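Local coordinates for serine-rich Repeat Adhesion Glycoprotein (Srr1) (Streptococcus agalactiae, PDB 4MBO) that binds fibrinogen as a serine-rich repeat surface adhesin of the bacterium, which probably helps it attach to host tissue, at residues A[68-73]-A[120-125]; A[62-67]-A[100-105]; A[258-263]-A[271-276]; A[207-212]-A[299-304]. All blocks are in the same frame, centred on the assembly; numbering follows the deposited sequence. Where two conformers were deposited one is given.

Contact 1: residues A[68-73]-A[120-125]; sequences LDTQGI and VNMPVW
A short antiparallel strand pair at the margin of a sheet in the bacterial Ig domain, leading directly into an Asx turn, brings Asp-69 together with Trp-125. The two residues form a hydrogen-bonded pair, in which Asp-69 N donates to Trp-125 O at 2.9 Å and Trp-125 N donates back to Asp-69 O. Past this bridge the 68-73 backbone leaves the sheet and curls over the indole.

The curl is held by Asp-69 itself, whose CG stands between the backbone N and the carbonyl carbon (chi1 69°). Its OD1 accepts hydrogen bonds from two backbone N-H groups, Gln-71 N at 2.8 Å and Gly-72 N at 3.0 Å. Both donors lie off the same face of the carboxylate, Gly-72 N on the syn side and Gln-71 N higher above the plane. OD2 forms a salt bridge with Arg-129.

The turn lays Gly-72 on one face of Trp-125: Gly-72 CA is 3.5 Å from the centroid of the five-membered ring and 12° off its normal, a CH-pi contact. Having no side chain lets the glycine backbone come this close, and its phi of 71° suits glycine too. A water bridges the carbonyls past the paired residues, donating to Thr-70 O at 2.8 Å and to Pro-123 O at 2.7 Å. Elsewhere the packing is apolar, with Leu-68 CD1 3.8 Å from Val-124 CG2 and the methyl of Thr-70 beside the sulfur of Met-122. An Asx turn that ends an outermost strand and covers a tryptophan of the neighbouring strand 116-126 thus closes this margin of the Ig-like sandwich.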
loop_
_atom_site.group_PDB
_atom_site.type_symbol
_atom_site.label_atom_id
_atom_site.label_comp_id
_atom_site.label_asym_id
_atom_site.label_seq_id
_atom_site.Cartn_x
_atom_site.Cartn_y
_atom_site.Cartn_z
ATOM N N LEU A 68 -9.197 -7.615 2.272
ATOM C CA LEU A 68 -8.954 -6.819 3.467
ATOM C C LEU A 68 -7.693 -7.306 4.169
ATOM O O LEU A 68 -7.510 -8.521 4.296
ATOM C CB LEU A 68 -10.192 -6.985 4.360
ATOM C CG LEU A 68 -10.441 -6.058 5.524
ATOM C CD1 LEU A 68 -10.664 -4.647 5.054
ATOM C CD2 LEU A 68 -11.654 -6.544 6.329
ATOM N N ASP A 69 -6.800 -6.384 4.582
ATOM C CA ASP A 69 -5.548 -6.726 5.271
ATOM C C ASP A 69 -5.349 -5.801 6.475
ATOM O O ASP A 69 -6.107 -4.861 6.669
ATOM C CB ASP A 69 -4.341 -6.754 4.324
ATOM C CG ASP A 69 -3.931 -5.401 3.810
ATOM O OD1 ASP A 69 -3.789 -4.485 4.633
ATOM O OD2 ASP A 69 -3.666 -5.281 2.569
ATOM N N THR A 70 -4.383 -6.143 7.319
ATOM C CA THR A 70 -4.036 -5.386 8.510
ATOM C C THR A 70 -2.823 -4.480 8.320
ATOM O O THR A 70 -2.273 -3.936 9.289
ATOM C CB THR A 70 -3.666 -6.372 9.644
ATOM O OG1 THR A 70 -2.579 -7.205 9.188
ATOM C CG2 THR A 70 -4.867 -7.214 10.003
ATOM N N GLN A 71 -2.439 -4.306 7.055
ATOM C CA GLN A 71 -1.176 -3.647 6.689
ATOM C C GLN A 71 -1.179 -2.281 5.974
ATOM O O GLN A 71 -0.345 -1.412 6.290
ATOM C CB GLN A 71 -0.402 -4.613 5.796
ATOM C CG GLN A 71 0.014 -5.884 6.506
ATOM C CD GLN A 71 0.691 -6.844 5.570
ATOM O OE1 GLN A 71 0.259 -6.998 4.429
ATOM N NE2 GLN A 71 1.729 -7.540 6.058
ATOM N N GLY A 72 -2.021 -2.117 4.978
ATOM C CA GLY A 72 -1.990 -0.932 4.132
ATOM C C GLY A 72 -0.735 -1.034 3.275
ATOM O O GLY A 72 -0.600 -1.988 2.476
ATOM N N ILE A 73 0.213 -0.099 3.481
ATOM C CA ILE A 73 1.496 -0.138 2.737
ATOM C C ILE A 73 2.618 -0.825 3.530
ATOM O O ILE A 73 3.725 -0.940 3.065
ATOM C CB ILE A 73 1.975 1.240 2.239
ATOM C CG1 ILE A 73 2.331 2.200 3.405
ATOM C CG2 ILE A 73 0.918 1.852 1.336
ATOM C CD1 ILE A 73 3.007 3.462 2.942
ATOM N N VAL A 120 -10.505 -5.757 21.245
ATOM C CA VAL A 120 -9.518 -5.254 20.315
ATOM C C VAL A 120 -10.113 -4.286 19.296
ATOM O O VAL A 120 -11.264 -4.475 18.831
ATOM C CB VAL A 120 -8.921 -6.446 19.509
ATOM C CG1 VAL A 120 -7.968 -5.972 18.401
ATOM C CG2 VAL A 120 -8.212 -7.418 20.435
ATOM N N ASN A 121 -9.329 -3.237 19.015
ATOM C CA ASN A 121 -9.587 -2.276 17.955
ATOM C C ASN A 121 -8.320 -2.250 17.110
ATOM O O ASN A 121 -7.205 -2.293 17.650
ATOM C CB ASN A 121 -9.805 -0.870 18.494
ATOM C CG ASN A 121 -11.092 -0.722 19.256
ATOM O OD1 ASN A 121 -12.185 -0.877 18.705
ATOM N ND2 ASN A 121 -10.977 -0.352 20.506
ATOM N N MET A 122 -8.464 -2.251 15.790
ATOM C CA MET A 122 -7.281 -2.094 14.944
ATOM C C MET A 122 -7.674 -1.581 13.560
ATOM O O MET A 122 -8.814 -1.798 13.096
ATOM C CB MET A 122 -6.556 -3.422 14.775
ATOM C CG MET A 122 -7.258 -4.325 13.819
ATOM S SD MET A 122 -6.368 -5.879 13.527
ATOM C CE MET A 122 -6.745 -6.621 15.059
ATOM N N PRO A 123 -6.745 -0.875 12.900
ATOM C CA PRO A 123 -7.032 -0.486 11.530
ATOM C C PRO A 123 -6.920 -1.670 10.568
ATOM O O PRO A 123 -6.109 -2.584 10.749
ATOM C CB PRO A 123 -5.945 0.561 11.212
ATOM C CG PRO A 123 -4.836 0.198 12.099
ATOM C CD PRO A 123 -5.478 -0.314 13.374
ATOM N N VAL A 124 -7.783 -1.654 9.577
ATOM C CA VAL A 124 -7.728 -2.619 8.470
ATOM C C VAL A 124 -7.903 -1.826 7.179
ATOM O O VAL A 124 -8.561 -0.797 7.164
ATOM C CB VAL A 124 -8.755 -3.749 8.554
ATOM C CG1 VAL A 124 -8.470 -4.667 9.732
ATOM C CG2 VAL A 124 -10.173 -3.252 8.599
ATOM N N TRP A 125 -7.304 -2.331 6.099
ATOM C CA TRP A 125 -7.308 -1.661 4.828
ATOM C C TRP A 125 -7.841 -2.542 3.708
ATOM O O TRP A 125 -7.570 -3.754 3.693
ATOM C CB TRP A 125 -5.861 -1.335 4.419
ATOM C CG TRP A 125 -5.195 -0.225 5.128
ATOM C CD1 TRP A 125 -5.016 1.040 4.652
ATOM C CD2 TRP A 125 -4.562 -0.273 6.400
ATOM N NE1 TRP A 125 -4.326 1.785 5.557
ATOM C CE2 TRP A 125 -4.019 1.002 6.636
ATOM C CE3 TRP A 125 -4.366 -1.292 7.355
ATOM C CZ2 TRP A 125 -3.339 1.326 7.809
ATOM C CZ3 TRP A 125 -3.664 -0.971 8.518
ATOM C CH2 TRP A 125 -3.159 0.321 8.726
HETATM O O HOH W 1 -3.631 -3.225 11.650
#

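Contact 2: residues A[62-67]-A[100-105]; sequences VKLSDN and HNITYT
Regular antiparallel strand pairing joins Val-62 and Lys-63 to Ile-102 and Asn-101 within the larger sheet of the bacterial Ig domain, and a histidine packed under a turn extends it. The strand axes approach to 4.7 Å with their directions 167° apart. Val-62 and Ile-102 exchange two backbone hydrogen bonds, Ile-102 N to Val-62 O being 2.8 Å long. At the end of the strand Leu-64 N still reaches His-100 O at 3.0 Å, but more bent and with the donor tilted from the carbonyl plane.

With CG of His-100 anti to the carbonyl carbon (chi1 -71°), the imidazole is set against the 65-66 backbone, and Asp-66 CA stands over the centre of one face, 3.9 Å from the centroid and 9° off the normal. Asp-66 O lies over the same ring, whereas ND1 is hydrogen-bonded to Leu-68 O, so the ring meets the turn after Leu-64 with a face and also bonds to the residue that follows this turn.

On the face carrying Lys-63 and Asn-101, the two side chains run side by side, and Asn-101 OD1 rests 3.3 Å from Lys-63 CA. The same oxygen accepts from a water at 2.6 Å, and that water also donates to Leu-64 O at 2.8 Å. The other face is apolar: Leu-64 CD1 lies 4.2 Å from Ile-102 CD1, and Val-62 also faces Ile-102. In the sheet, strand 59-64 lies between 139-145 and 101-106, strand 101-106 is flanked on its other side by 89-95, and Ile-102 packs across the sandwich on Met-122 of strand 116-126.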
loop_
_atom_site.group_PDB
_atom_site.type_symbol
_atom_site.label_atom_id
_atom_site.label_comp_id
_atom_site.label_asym_id
_atom_site.label_seq_id
_atom_site.Cartn_x
_atom_site.Cartn_y
_atom_site.Cartn_z
ATOM N N VAL A 62 -9.617 -14.633 13.794
ATOM C CA VAL A 62 -10.494 -13.605 13.197
ATOM C C VAL A 62 -10.269 -13.677 11.682
ATOM O O VAL A 62 -9.156 -13.491 11.206
ATOM C CB VAL A 62 -10.195 -12.217 13.735
ATOM C CG1 VAL A 62 -11.033 -11.163 13.033
ATOM C CG2 VAL A 62 -10.417 -12.180 15.231
ATOM N N LYS A 63 -11.315 -13.988 10.945
ATOM C CA LYS A 63 -11.212 -14.163 9.495
ATOM C C LYS A 63 -11.587 -12.894 8.764
ATOM O O LYS A 63 -12.627 -12.322 9.032
ATOM C CB LYS A 63 -12.100 -15.309 9.068
ATOM C CG LYS A 63 -11.842 -16.607 9.825
ATOM C CD LYS A 63 -12.898 -17.619 9.392
ATOM C CE LYS A 63 -12.848 -18.900 10.164
ATOM N NZ LYS A 63 -13.863 -19.789 9.529
ATOM N N LEU A 64 -10.745 -12.456 7.827
ATOM C CA LEU A 64 -11.070 -11.304 7.004
ATOM C C LEU A 64 -11.337 -11.790 5.561
ATOM O O LEU A 64 -10.870 -12.831 5.123
ATOM C CB LEU A 64 -9.926 -10.286 6.977
ATOM C CG LEU A 64 -9.335 -9.855 8.316
ATOM C CD1 LEU A 64 -8.180 -8.897 8.067
ATOM C CD2 LEU A 64 -10.421 -9.261 9.191
ATOM N N SER A 65 -12.132 -11.029 4.831
ATOM C CA SER A 65 -12.342 -11.292 3.430
ATOM C C SER A 65 -11.036 -11.117 2.666
ATOM O O SER A 65 -10.097 -10.488 3.170
ATOM C CB SER A 65 -13.465 -10.383 2.900
ATOM O OG SER A 65 -13.271 -8.992 3.199
ATOM N N ASP A 66 -10.952 -11.712 1.482
ATOM C CA ASP A 66 -9.742 -11.678 0.687
ATOM C C ASP A 66 -9.290 -10.301 0.292
ATOM O O ASP A 66 -8.149 -10.132 -0.128
ATOM C CB ASP A 66 -9.938 -12.428 -0.636
ATOM C CG ASP A 66 -9.940 -13.895 -0.498
ATOM O OD1 ASP A 66 -9.916 -14.444 0.604
ATOM O OD2 ASP A 66 -9.969 -14.537 -1.592
ATOM N N ASN A 67 -10.175 -9.320 0.367
ATOM C CA ASN A 67 -9.815 -7.992 -0.049
ATOM C C ASN A 67 -9.505 -7.063 1.104
ATOM O O ASN A 67 -9.527 -5.857 0.915
ATOM C CB ASN A 67 -10.934 -7.387 -0.891
ATOM C CG ASN A 67 -12.258 -7.324 -0.144
ATOM O OD1 ASN A 67 -12.332 -7.642 1.046
ATOM N ND2 ASN A 67 -13.298 -6.878 -0.837
ATOM N N HIS A 100 -5.693 -14.528 4.903
ATOM C CA HIS A 100 -6.341 -13.269 5.315
ATOM C C HIS A 100 -6.959 -13.432 6.710
ATOM O O HIS A 100 -7.860 -12.709 7.081
ATOM C CB HIS A 100 -7.340 -12.739 4.289
ATOM C CG HIS A 100 -6.678 -12.222 3.062
ATOM N ND1 HIS A 100 -6.561 -10.875 2.785
ATOM C CD2 HIS A 100 -6.103 -12.873 2.026
ATOM C CE1 HIS A 100 -5.872 -10.724 1.668
ATOM N NE2 HIS A 100 -5.582 -11.921 1.186
ATOM N N ASN A 101 -6.410 -14.336 7.498
ATOM C CA ASN A 101 -6.870 -14.506 8.880
ATOM C C ASN A 101 -5.876 -13.953 9.870
ATOM O O ASN A 101 -4.649 -13.948 9.631
ATOM C CB ASN A 101 -7.059 -15.970 9.259
ATOM C CG ASN A 101 -8.170 -16.638 8.488
ATOM O OD1 ASN A 101 -9.002 -15.977 7.920
ATOM N ND2 ASN A 101 -8.159 -17.954 8.470
ATOM N N ILE A 102 -6.406 -13.456 10.991
ATOM C CA ILE A 102 -5.598 -13.035 12.116
ATOM C C ILE A 102 -5.704 -14.146 13.177
ATOM O O ILE A 102 -6.790 -14.461 13.664
ATOM C CB ILE A 102 -6.060 -11.725 12.726
ATOM C CG1 ILE A 102 -6.279 -10.649 11.638
ATOM C CG2 ILE A 102 -5.056 -11.295 13.773
ATOM C CD1 ILE A 102 -7.085 -9.476 12.095
ATOM N N THR A 103 -4.587 -14.764 13.503
ATOM C CA THR A 103 -4.540 -15.848 14.450
ATOM C C THR A 103 -3.902 -15.359 15.729
ATOM O O THR A 103 -2.775 -14.826 15.729
ATOM C CB THR A 103 -3.715 -17.037 13.934
ATOM O OG1 THR A 103 -4.286 -17.521 12.726
ATOM C CG2 THR A 103 -3.651 -18.196 14.928
ATOM N N TYR A 104 -4.639 -15.528 16.821
ATOM C CA TYR A 104 -4.178 -15.186 18.158
ATOM C C TYR A 104 -3.892 -16.452 18.947
ATOM O O TYR A 104 -4.655 -17.414 18.911
ATOM C CB TYR A 104 -5.224 -14.369 18.905
ATOM C CG TYR A 104 -5.372 -12.961 18.404
ATOM C CD1 TYR A 104 -4.590 -11.930 18.922
ATOM C CD2 TYR A 104 -6.326 -12.643 17.465
ATOM C CE1 TYR A 104 -4.755 -10.622 18.454
ATOM C CE2 TYR A 104 -6.495 -11.362 16.997
ATOM C CZ TYR A 104 -5.721 -10.356 17.504
ATOM O OH TYR A 104 -5.934 -9.100 16.991
ATOM N N THR A 105 -2.775 -16.438 19.677
ATOM C CA THR A 105 -2.347 -17.568 20.487
ATOM C C THR A 105 -2.284 -17.176 21.961
ATOM O O THR A 105 -1.595 -16.207 22.319
ATOM C CB THR A 105 -0.974 -18.057 20.026
ATOM O OG1 THR A 105 -1.018 -18.357 18.616
ATOM C CG2 THR A 105 -0.546 -19.321 20.813
HETATM O O HOH W 2 -10.458 -15.497 5.802
#

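Contact 3: residues A[258-263]-A[271-276]; sequences SQYSYT and IDWKTN
The backbones of 258-263 and 271-276 come closest at Tyr-262 and Ile-271, whose CA atoms are 4.7 Å apart, and the touching parts then splay, running 135° from one another. Side chains and waters connect the diverging backbones. Trp-273 turns an edge of its six-membered ring to one face of Tyr-260, a T-shaped pair with centroids 5.1 Å apart and planes at 63°. Trp-273 CE3 makes the closest approach, 3.8 Å from Tyr-260 CD1, while Gln-259 CG covers the opposite face of the tyrosine. Ile-271 bridges the two tyrosines: CG1 lies 3.8 Å from Tyr-262 CB, and CG2 faces Tyr-260 CB.

These residues lie at the open end of the beta hairpin of strands 262-264 and 269-272, in the family region of the fibrinogen-binding adhesin C-terminus. At Asp-272 an Asx turn forms: Asp-272 OD1 accepts from Lys-274 N at 2.8 Å, with the donor above the carboxylate plane. The Lys-274 side chain returns toward the first segment, and its bend at chi4 (-57°) places NZ 2.7 Å from a water that donates to both Ser-261 O and Asp-272 O. Another water lies 2.7 Å from Tyr-260 OH and donates to Trp-273 O at 2.8 Å. The indole has further partners: NE1 is hydrogen-bonded to Thr-211 OG1, and the ring stacks with Tyr-284.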
loop_
_atom_site.group_PDB
_atom_site.type_symbol
_atom_site.label_atom_id
_atom_site.label_comp_id
_atom_site.label_asym_id
_atom_site.label_seq_id
_atom_site.Cartn_x
_atom_site.Cartn_y
_atom_site.Cartn_z
ATOM N N SER A 258 19.110 -1.332 -17.835
ATOM C CA SER A 258 20.424 -1.146 -18.460
ATOM C C SER A 258 20.429 -0.190 -19.651
ATOM O O SER A 258 21.492 0.278 -20.075
ATOM C CB SER A 258 21.041 -2.477 -18.878
ATOM O OG SER A 258 20.306 -3.063 -19.952
ATOM N N GLN A 259 19.259 0.061 -20.207
ATOM C CA GLN A 259 19.130 0.934 -21.339
ATOM C C GLN A 259 19.094 2.420 -20.981
ATOM O O GLN A 259 19.584 3.268 -21.760
ATOM C CB GLN A 259 17.852 0.562 -22.082
ATOM C CG GLN A 259 17.571 1.384 -23.317
ATOM C CD GLN A 259 16.275 0.970 -23.990
ATOM O OE1 GLN A 259 15.559 0.087 -23.512
ATOM N NE2 GLN A 259 15.967 1.610 -25.105
ATOM N N TYR A 260 18.558 2.728 -19.814
ATOM C CA TYR A 260 18.336 4.118 -19.414
ATOM C C TYR A 260 19.120 4.477 -18.189
ATOM O O TYR A 260 18.596 4.449 -17.072
ATOM C CB TYR A 260 16.848 4.365 -19.183
ATOM C CG TYR A 260 16.036 4.126 -20.412
ATOM C CD1 TYR A 260 15.997 5.078 -21.412
ATOM C CD2 TYR A 260 15.306 2.961 -20.582
ATOM C CE1 TYR A 260 15.288 4.859 -22.568
ATOM C CE2 TYR A 260 14.588 2.744 -21.719
ATOM C CZ TYR A 260 14.555 3.697 -22.693
ATOM O OH TYR A 260 13.866 3.458 -23.841
ATOM N N SER A 261 20.368 4.818 -18.407
ATOM C CA SER A 261 21.220 5.254 -17.328
ATOM C C SER A 261 20.665 6.539 -16.695
ATOM O O SER A 261 19.882 7.282 -17.309
ATOM C CB SER A 261 22.636 5.468 -17.826
ATOM O OG SER A 261 22.735 6.494 -18.808
ATOM N N TYR A 262 21.087 6.795 -15.475
ATOM C CA TYR A 262 20.607 7.954 -14.780
ATOM C C TYR A 262 21.722 8.609 -14.014
ATOM O O TYR A 262 22.754 7.983 -13.720
ATOM C CB TYR A 262 19.459 7.565 -13.846
ATOM C CG TYR A 262 19.845 6.628 -12.700
ATOM C CD1 TYR A 262 20.352 7.118 -11.501
ATOM C CD2 TYR A 262 19.715 5.233 -12.823
ATOM C CE1 TYR A 262 20.750 6.262 -10.461
ATOM C CE2 TYR A 262 20.094 4.373 -11.788
ATOM C CZ TYR A 262 20.613 4.885 -10.614
ATOM O OH TYR A 262 20.987 4.101 -9.547
ATOM N N THR A 263 21.531 9.889 -13.715
ATOM C CA THR A 263 22.451 10.616 -12.848
ATOM C C THR A 263 21.787 10.735 -11.479
ATOM O O THR A 263 20.550 10.686 -11.352
ATOM C CB THR A 263 22.817 12.015 -13.378
ATOM O OG1 THR A 263 21.650 12.790 -13.545
ATOM C CG2 THR A 263 23.522 11.910 -14.684
ATOM N N ILE A 271 16.656 10.786 -15.277
ATOM C CA ILE A 271 16.604 9.767 -16.318
ATOM C C ILE A 271 16.273 10.405 -17.649
ATOM O O ILE A 271 15.205 10.983 -17.801
ATOM C CB ILE A 271 15.508 8.719 -16.026
ATOM C CG1 ILE A 271 15.804 8.038 -14.694
ATOM C CG2 ILE A 271 15.472 7.680 -17.131
ATOM C CD1 ILE A 271 14.594 7.330 -14.078
ATOM N N ASP A 272 17.184 10.273 -18.621
ATOM C CA ASP A 272 16.976 10.747 -20.001
ATOM C C ASP A 272 16.297 9.600 -20.768
ATOM O O ASP A 272 16.858 8.501 -20.861
ATOM C CB ASP A 272 18.348 11.018 -20.618
ATOM C CG ASP A 272 18.308 11.560 -22.031
ATOM O OD1 ASP A 272 17.245 11.635 -22.692
ATOM O OD2 ASP A 272 19.449 11.890 -22.513
ATOM N N TRP A 273 15.090 9.839 -21.271
ATOM C CA TRP A 273 14.377 8.812 -22.044
ATOM C C TRP A 273 14.901 8.659 -23.475
ATOM O O TRP A 273 14.437 7.793 -24.213
ATOM C CB TRP A 273 12.879 9.011 -21.990
ATOM C CG TRP A 273 12.340 8.879 -20.599
ATOM C CD1 TRP A 273 11.764 9.869 -19.862
ATOM C CD2 TRP A 273 12.300 7.690 -19.784
ATOM N NE1 TRP A 273 11.358 9.374 -18.647
ATOM C CE2 TRP A 273 11.735 8.053 -18.553
ATOM C CE3 TRP A 273 12.746 6.376 -19.954
ATOM C CZ2 TRP A 273 11.559 7.141 -17.506
ATOM C CZ3 TRP A 273 12.585 5.466 -18.894
ATOM C CH2 TRP A 273 11.989 5.859 -17.706
ATOM N N LYS A 274 15.832 9.521 -23.845
ATOM C CA LYS A 274 16.564 9.393 -25.133
ATOM C C LYS A 274 15.696 9.571 -26.360
ATOM O O LYS A 274 16.044 9.079 -27.465
ATOM C CB LYS A 274 17.282 8.058 -25.230
ATOM C CG LYS A 274 18.161 7.703 -24.059
ATOM C CD LYS A 274 18.890 6.409 -24.356
ATOM C CE LYS A 274 19.523 5.799 -23.127
ATOM N NZ LYS A 274 20.476 6.683 -22.398
ATOM N N THR A 275 14.605 10.300 -26.187
ATOM C CA THR A 275 13.656 10.601 -27.262
ATOM C C THR A 275 12.780 11.738 -26.870
ATOM O O THR A 275 12.653 12.041 -25.682
ATOM C CB THR A 275 12.756 9.379 -27.603
ATOM O OG1 THR A 275 11.885 9.707 -28.712
ATOM C CG2 THR A 275 11.939 8.950 -26.392
ATOM N N ASN A 276 12.220 12.437 -27.869
ATOM C CA ASN A 276 11.231 13.450 -27.588
ATOM C C ASN A 276 9.777 12.914 -27.736
ATOM O O ASN A 276 8.823 13.661 -27.564
ATOM C CB ASN A 276 11.430 14.659 -28.508
ATOM C CG ASN A 276 11.075 14.341 -29.936
ATOM O OD1 ASN A 276 11.446 13.291 -30.447
ATOM N ND2 ASN A 276 10.304 15.210 -30.567
HETATM O O HOH W 3 21.957 5.026 -21.343
HETATM O O HOH W 4 12.681 5.719 -24.752
HETATM O O HOH W 5 20.003 10.583 -17.365
HETATM O O HOH W 6 19.309 7.486 -20.069
#

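Contact 4: residues A[207-212]-A[299-304]; sequences GNLYTI and STVSDI
Backbone hydrogen bonds between Tyr-210 and Ser-302 set the antiparallel alignment: Tyr-210 N donates to Ser-302 O at 2.9 Å, and Ser-302 N donates back to Tyr-210 O at 2.8 Å. Two residues along, Thr-300 N reaches Ile-212 O at 2.8 Å. The axes of the short strands lie 158° apart in direction.

Side-chain hydrogen bonds take over at Thr-300. Its OG1, between the backbone N and the carbonyl carbon (chi1 74°), accepts from Ile-212 N at 3.0 Å, while its carbonyl oxygen receives Thr-211 OG1 at 2.9 Å, in the carbonyl plane. The donors run on in one direction, from Thr-300 OG1 to Ser-302 OG at 2.8 Å and then to Asp-303 O at 2.7 Å. One hydroxyl therefore serves both strands, accepting across the pair and donating along its own.

Strand 210-215 is the middle strand of a five-stranded antiparallel sheet, with 295-302 on one side and 269-272 on the other, the latter joined through backbone hydrogen bonding of Thr-211 with Ile-271.

Apolar contacts flank the pairing on two sides. Ile-304 CB stands over the centre of the Tyr-210 ring, 4.2 Å from the centroid and 4° off the normal, a CH-pi contact, while Ser-302 O lies in plane at the ring edge. Leu-209 CD2 and Val-301 CG1 meet on the side where Val-301 packs on Ile-193 and Met-200 of strand 186-202.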
loop_
_atom_site.group_PDB
_atom_site.type_symbol
_atom_site.label_atom_id
_atom_site.label_comp_id
_atom_site.label_asym_id
_atom_site.label_seq_id
_atom_site.Cartn_x
_atom_site.Cartn_y
_atom_site.Cartn_z
ATOM N N GLY A 207 13.813 19.670 -26.638
ATOM C CA GLY A 207 14.645 18.580 -26.143
ATOM C C GLY A 207 13.962 17.242 -25.880
ATOM O O GLY A 207 12.821 16.989 -26.318
ATOM N N ASN A 208 14.705 16.345 -25.238
ATOM C CA ASN A 208 14.163 15.029 -24.927
ATOM C C ASN A 208 13.219 15.066 -23.729
ATOM O O ASN A 208 13.252 15.993 -22.902
ATOM C CB ASN A 208 15.287 14.044 -24.563
ATOM C CG ASN A 208 16.110 13.577 -25.743
ATOM O OD1 ASN A 208 15.790 13.845 -26.900
ATOM N ND2 ASN A 208 17.159 12.831 -25.448
ATOM N N LEU A 209 12.442 14.000 -23.610
ATOM C CA LEU A 209 11.656 13.739 -22.410
ATOM C C LEU A 209 12.619 13.168 -21.333
ATOM O O LEU A 209 13.460 12.316 -21.626
ATOM C CB LEU A 209 10.573 12.728 -22.710
ATOM C CG LEU A 209 9.463 13.203 -23.651
ATOM C CD1 LEU A 209 8.797 11.977 -24.307
ATOM C CD2 LEU A 209 8.461 14.065 -22.904
ATOM N N TYR A 210 12.487 13.685 -20.124
ATOM C CA TYR A 210 13.242 13.249 -18.948
ATOM C C TYR A 210 12.285 12.962 -17.796
ATOM O O TYR A 210 11.157 13.456 -17.750
ATOM C CB TYR A 210 14.238 14.310 -18.449
ATOM C CG TYR A 210 15.376 14.656 -19.334
ATOM C CD1 TYR A 210 15.201 15.550 -20.391
ATOM C CD2 TYR A 210 16.665 14.167 -19.104
ATOM C CE1 TYR A 210 16.251 15.902 -21.210
ATOM C CE2 TYR A 210 17.719 14.504 -19.947
ATOM C CZ TYR A 210 17.505 15.384 -20.987
ATOM O OH TYR A 210 18.512 15.779 -21.841
ATOM N N THR A 211 12.745 12.112 -16.886
ATOM C CA THR A 211 12.083 11.919 -15.589
ATOM C C THR A 211 13.053 12.306 -14.484
ATOM O O THR A 211 14.169 11.814 -14.432
ATOM C CB THR A 211 11.541 10.515 -15.388
ATOM O OG1 THR A 211 10.361 10.373 -16.165
ATOM C CG2 THR A 211 11.228 10.241 -13.919
ATOM N N ILE A 212 12.636 13.281 -13.661
ATOM C CA ILE A 212 13.387 13.712 -12.525
ATOM C C ILE A 212 12.619 13.229 -11.277
ATOM O O ILE A 212 11.387 13.374 -11.171
ATOM C CB ILE A 212 13.485 15.240 -12.410
ATOM C CG1 ILE A 212 13.894 15.917 -13.737
ATOM C CG2 ILE A 212 14.408 15.600 -11.251
ATOM C CD1 ILE A 212 15.076 15.328 -14.398
ATOM N N SER A 299 8.059 13.229 -8.736
ATOM C CA SER A 299 8.540 12.702 -10.028
ATOM C C SER A 299 8.001 13.532 -11.154
ATOM O O SER A 299 6.882 14.051 -11.082
ATOM C CB SER A 299 8.039 11.264 -10.249
ATOM O OG SER A 299 8.492 10.415 -9.229
ATOM N N THR A 300 8.758 13.599 -12.247
ATOM C CA THR A 300 8.295 14.336 -13.401
ATOM C C THR A 300 8.406 13.548 -14.693
ATOM O O THR A 300 9.078 12.537 -14.757
ATOM C CB THR A 300 9.152 15.602 -13.665
ATOM O OG1 THR A 300 10.430 15.224 -14.208
ATOM C CG2 THR A 300 9.326 16.460 -12.437
ATOM N N VAL A 301 7.749 14.088 -15.719
ATOM C CA VAL A 301 8.060 13.788 -17.096
ATOM C C VAL A 301 8.215 15.237 -17.621
ATOM O O VAL A 301 7.199 15.976 -17.740
ATOM C CB VAL A 301 6.993 13.012 -17.845
ATOM C CG1 VAL A 301 7.363 12.944 -19.314
ATOM C CG2 VAL A 301 6.873 11.618 -17.293
ATOM N N SER A 302 9.454 15.667 -17.850
ATOM C CA SER A 302 9.711 17.089 -18.107
ATOM C C SER A 302 11.020 17.275 -18.801
ATOM O O SER A 302 11.690 16.316 -19.133
ATOM C CB SER A 302 9.821 17.838 -16.749
ATOM O OG SER A 302 10.970 17.384 -15.966
ATOM N N ASP A 303 11.372 18.536 -19.030
ATOM C CA ASP A 303 12.717 18.851 -19.455
ATOM C C ASP A 303 13.629 18.734 -18.210
ATOM O O ASP A 303 13.148 18.570 -17.065
ATOM C CB ASP A 303 12.769 20.260 -20.038
ATOM C CG ASP A 303 12.422 21.308 -19.021
ATOM O OD1 ASP A 303 11.403 21.187 -18.347
ATOM O OD2 ASP A 303 13.198 22.289 -18.908
ATOM N N ILE A 304 14.937 18.788 -18.425
ATOM C CA ILE A 304 15.872 18.579 -17.336
ATOM C C ILE A 304 15.750 19.649 -16.242
ATOM O O ILE A 304 16.032 19.363 -15.088
ATOM C CB ILE A 304 17.288 18.456 -17.901
ATOM C CG1 ILE A 304 18.164 17.651 -16.954
ATOM C CG2 ILE A 304 17.853 19.828 -18.251
ATOM C CD1 ILE A 304 19.507 17.254 -17.510
#

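The four contacts fall into two pairs, one in each family region of the chain. Contacts 1 and 2, with centres about 10 Å apart, share the bacterial Ig domain, and their segments alternate along the chain: strand 59-64 runs on to 68-69, and the two sheets they occupy meet through Thr-70, Met-122 and Ile-102. Contacts 3 and 4, their centres likewise about 10 Å apart, lie in the fibrinogen-binding adhesin region, where contact 3 is nested in the loop closed by contact 4 and strands 269-272 and 210-215 are sheet neighbours. Between the pairs, contact centres are about 37 to 44 Å apart, consistent with two beta-rich modules in series.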